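Side-chain contact in sugar ABC transporter substrate-binding protein, BlMnBP1 (Bifidobacterium animalis subsp. lactis ATCC 27673, PDB 6I5R), which binds mannobiose and probably delivers manno-oligosaccharides to its ABC transporter for uptake: residues Trp98-Ile103 / Glu335-Phe340. Residues are numbered along the deposited sequence; the frame is centred on the assembly and turned at random.
Sequences WDIMMI and EASMIF
I100 and S337 carry this contact, the isoleucine reaching from the strand to the helix through the long branch of its side chain. The apolar part comes first. CG1 of I100 lies against CB of S337 at 3.6 Å, and CD1 runs on past that serine, 3.6 Å from its backbone O, to meet F340, 3.7 Å from its CD2. With CG1 set anti to the carbonyl carbon (chi1 -60°) and the chain then extended, the terminal methyl arrives at the edge of the phenyl ring, near its plane, and the two side chains cross at about a right angle. F66 and F42 pack edge-to-face with the same ring, so the methyl joins an aromatic cluster. Cutting the isoleucine back to an alanine would probably leave a gap beside CB of S337 and strip the near edge of the F340 ring of its methyl neighbour.

The polar groups look elsewhere. OG of S337 sits 3.5 Å from CB of D99, a van der Waals contact, while its hydrogen bond goes back one helical turn to the carbonyl O of K333. The carboxylate of D99 likewise turns to its own sheet, OD2 accepting from the backbone N of T41.

The side chain of I100 is about 14 Å from a mannose unit of the bound mannobiose, so this is core packing, not pocket. Helix 331-346 here lies against strand 100-102, whose I100 also bonds through its backbone to T41 and M43 of the parallel strand 38-44. Such helix-on-sheet packing is characteristic of the alpha/beta lobes of periplasmic-binding-protein folds.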
loop_
_atom_site.group_PDB
_atom_site.type_symbol
_atom_site.label_atom_id
_atom_site.label_comp_id
_atom_site.label_asym_id
_atom_site.label_seq_id
_atom_site.Cartn_x
_atom_site.Cartn_y
_atom_site.Cartn_z
ATOM N N TRP A 98 2.357 -9.185 21.461
ATOM C CA TRP A 98 1.378 -8.716 20.494
ATOM C C TRP A 98 0.624 -9.955 20.058
ATOM O O TRP A 98 1.146 -11.062 20.139
ATOM C CB TRP A 98 2.034 -8.009 19.294
ATOM C CG TRP A 98 2.994 -8.889 18.581
ATOM C CD1 TRP A 98 4.293 -9.149 18.931
ATOM C CD2 TRP A 98 2.743 -9.652 17.391
ATOM N NE1 TRP A 98 4.857 -10.030 18.034
ATOM C CE2 TRP A 98 3.923 -10.364 17.091
ATOM C CE3 TRP A 98 1.637 -9.804 16.560
ATOM C CZ2 TRP A 98 4.024 -11.204 16.000
ATOM C CZ3 TRP A 98 1.742 -10.640 15.466
ATOM C CH2 TRP A 98 2.931 -11.330 15.199
ATOM N N ASP A 99 -0.592 -9.774 19.618
ATOM C CA ASP A 99 -1.400 -10.892 19.155
ATOM C C ASP A 99 -1.749 -10.793 17.685
ATOM O O ASP A 99 -1.712 -11.805 16.984
ATOM C CB ASP A 99 -2.677 -10.960 19.983
ATOM C CG ASP A 99 -2.379 -11.256 21.455
ATOM O OD1 ASP A 99 -2.027 -12.422 21.766
ATOM O OD2 ASP A 99 -2.454 -10.319 22.280
ATOM N N ILE A 100 -2.090 -9.597 17.230
ATOM C CA ILE A 100 -2.275 -9.283 15.818
ATOM C C ILE A 100 -1.434 -8.057 15.503
ATOM O O ILE A 100 -1.464 -7.088 16.264
ATOM C CB ILE A 100 -3.737 -8.955 15.475
ATOM C CG1 ILE A 100 -4.675 -10.100 15.770
ATOM C CG2 ILE A 100 -3.854 -8.529 13.985
ATOM C CD1 ILE A 100 -6.087 -9.597 15.936
ATOM N N MET A 101 -0.730 -8.076 14.365
ATOM C CA MET A 101 -0.139 -6.864 13.809
ATOM C C MET A 101 -0.417 -6.814 12.310
ATOM O O MET A 101 -0.799 -7.814 11.690
ATOM C CB MET A 101 1.378 -6.766 14.046
ATOM C CG MET A 101 2.191 -7.766 13.296
ATOM S SD MET A 101 3.950 -7.343 13.181
ATOM C CE MET A 101 4.380 -7.362 14.950
ATOM N N MET A 102 -0.230 -5.633 11.724
ATOM C CA MET A 102 -0.209 -5.541 10.270
ATOM C C MET A 102 1.193 -5.969 9.834
ATOM O O MET A 102 2.199 -5.438 10.327
ATOM C CB MET A 102 -0.559 -4.130 9.790
ATOM C CG MET A 102 -1.805 -3.562 10.425
ATOM S SD MET A 102 -3.265 -4.641 10.525
ATOM C CE MET A 102 -3.772 -4.796 8.796
ATOM N N ILE A 103 1.259 -6.938 8.935
ATOM C CA ILE A 103 2.516 -7.564 8.559
ATOM C C ILE A 103 3.454 -6.535 7.938
ATOM O O ILE A 103 3.094 -5.865 6.955
ATOM C CB ILE A 103 2.284 -8.720 7.581
ATOM C CG1 ILE A 103 1.429 -9.785 8.249
ATOM C CG2 ILE A 103 3.602 -9.255 7.097
ATOM C CD1 ILE A 103 0.864 -10.804 7.327
ATOM N N GLU A 335 -7.010 -18.095 18.593
ATOM C CA GLU A 335 -8.376 -18.208 18.102
ATOM C C GLU A 335 -9.131 -16.899 18.285
ATOM O O GLU A 335 -9.830 -16.441 17.368
ATOM C CB GLU A 335 -9.092 -19.356 18.824
ATOM C CG GLU A 335 -10.424 -19.700 18.192
ATOM C CD GLU A 335 -11.208 -20.723 18.984
ATOM O OE1 GLU A 335 -10.580 -21.495 19.758
ATOM O OE2 GLU A 335 -12.446 -20.761 18.797
ATOM N N ALA A 336 -8.959 -16.247 19.436
ATOM C CA ALA A 336 -9.573 -14.942 19.628
ATOM C C ALA A 336 -9.129 -13.976 18.538
ATOM O O ALA A 336 -9.936 -13.223 17.996
ATOM C CB ALA A 336 -9.223 -14.379 20.998
ATOM N N SER A 337 -7.845 -14.018 18.190
ATOM C CA SER A 337 -7.314 -13.088 17.195
ATOM C C SER A 337 -7.875 -13.391 15.814
ATOM O O SER A 337 -8.140 -12.474 15.033
ATOM C CB SER A 337 -5.787 -13.165 17.178
ATOM O OG SER A 337 -5.210 -12.687 18.383
ATOM N N MET A 338 -8.042 -14.682 15.491
ATOM C CA MET A 338 -8.538 -15.055 14.167
ATOM C C MET A 338 -10.018 -14.721 14.033
ATOM O O MET A 338 -10.481 -14.335 12.944
ATOM C CB MET A 338 -8.280 -16.544 13.898
ATOM C CG MET A 338 -8.546 -16.942 12.464
ATOM S SD MET A 338 -8.066 -18.650 12.042
ATOM C CE MET A 338 -6.362 -18.774 12.586
ATOM N N ILE A 339 -10.760 -14.837 15.137
ATOM C CA ILE A 339 -12.136 -14.350 15.169
ATOM C C ILE A 339 -12.188 -12.850 14.898
ATOM O O ILE A 339 -12.973 -12.385 14.072
ATOM C CB ILE A 339 -12.787 -14.703 16.517
ATOM C CG1 ILE A 339 -12.858 -16.224 16.644
ATOM C CG2 ILE A 339 -14.149 -14.054 16.642
ATOM C CD1 ILE A 339 -13.363 -16.737 17.992
ATOM N N PHE A 340 -11.343 -12.060 15.578
ATOM C CA PHE A 340 -11.359 -10.619 15.347
ATOM C C PHE A 340 -10.970 -10.274 13.907
ATOM O O PHE A 340 -11.560 -9.380 13.296
ATOM C CB PHE A 340 -10.430 -9.911 16.346
ATOM C CG PHE A 340 -10.395 -8.422 16.155
ATOM C CD1 PHE A 340 -11.495 -7.651 16.489
ATOM C CD2 PHE A 340 -9.284 -7.806 15.620
ATOM C CE1 PHE A 340 -11.501 -6.296 16.274
ATOM C CE2 PHE A 340 -9.279 -6.427 15.408
ATOM C CZ PHE A 340 -10.386 -5.680 15.748
#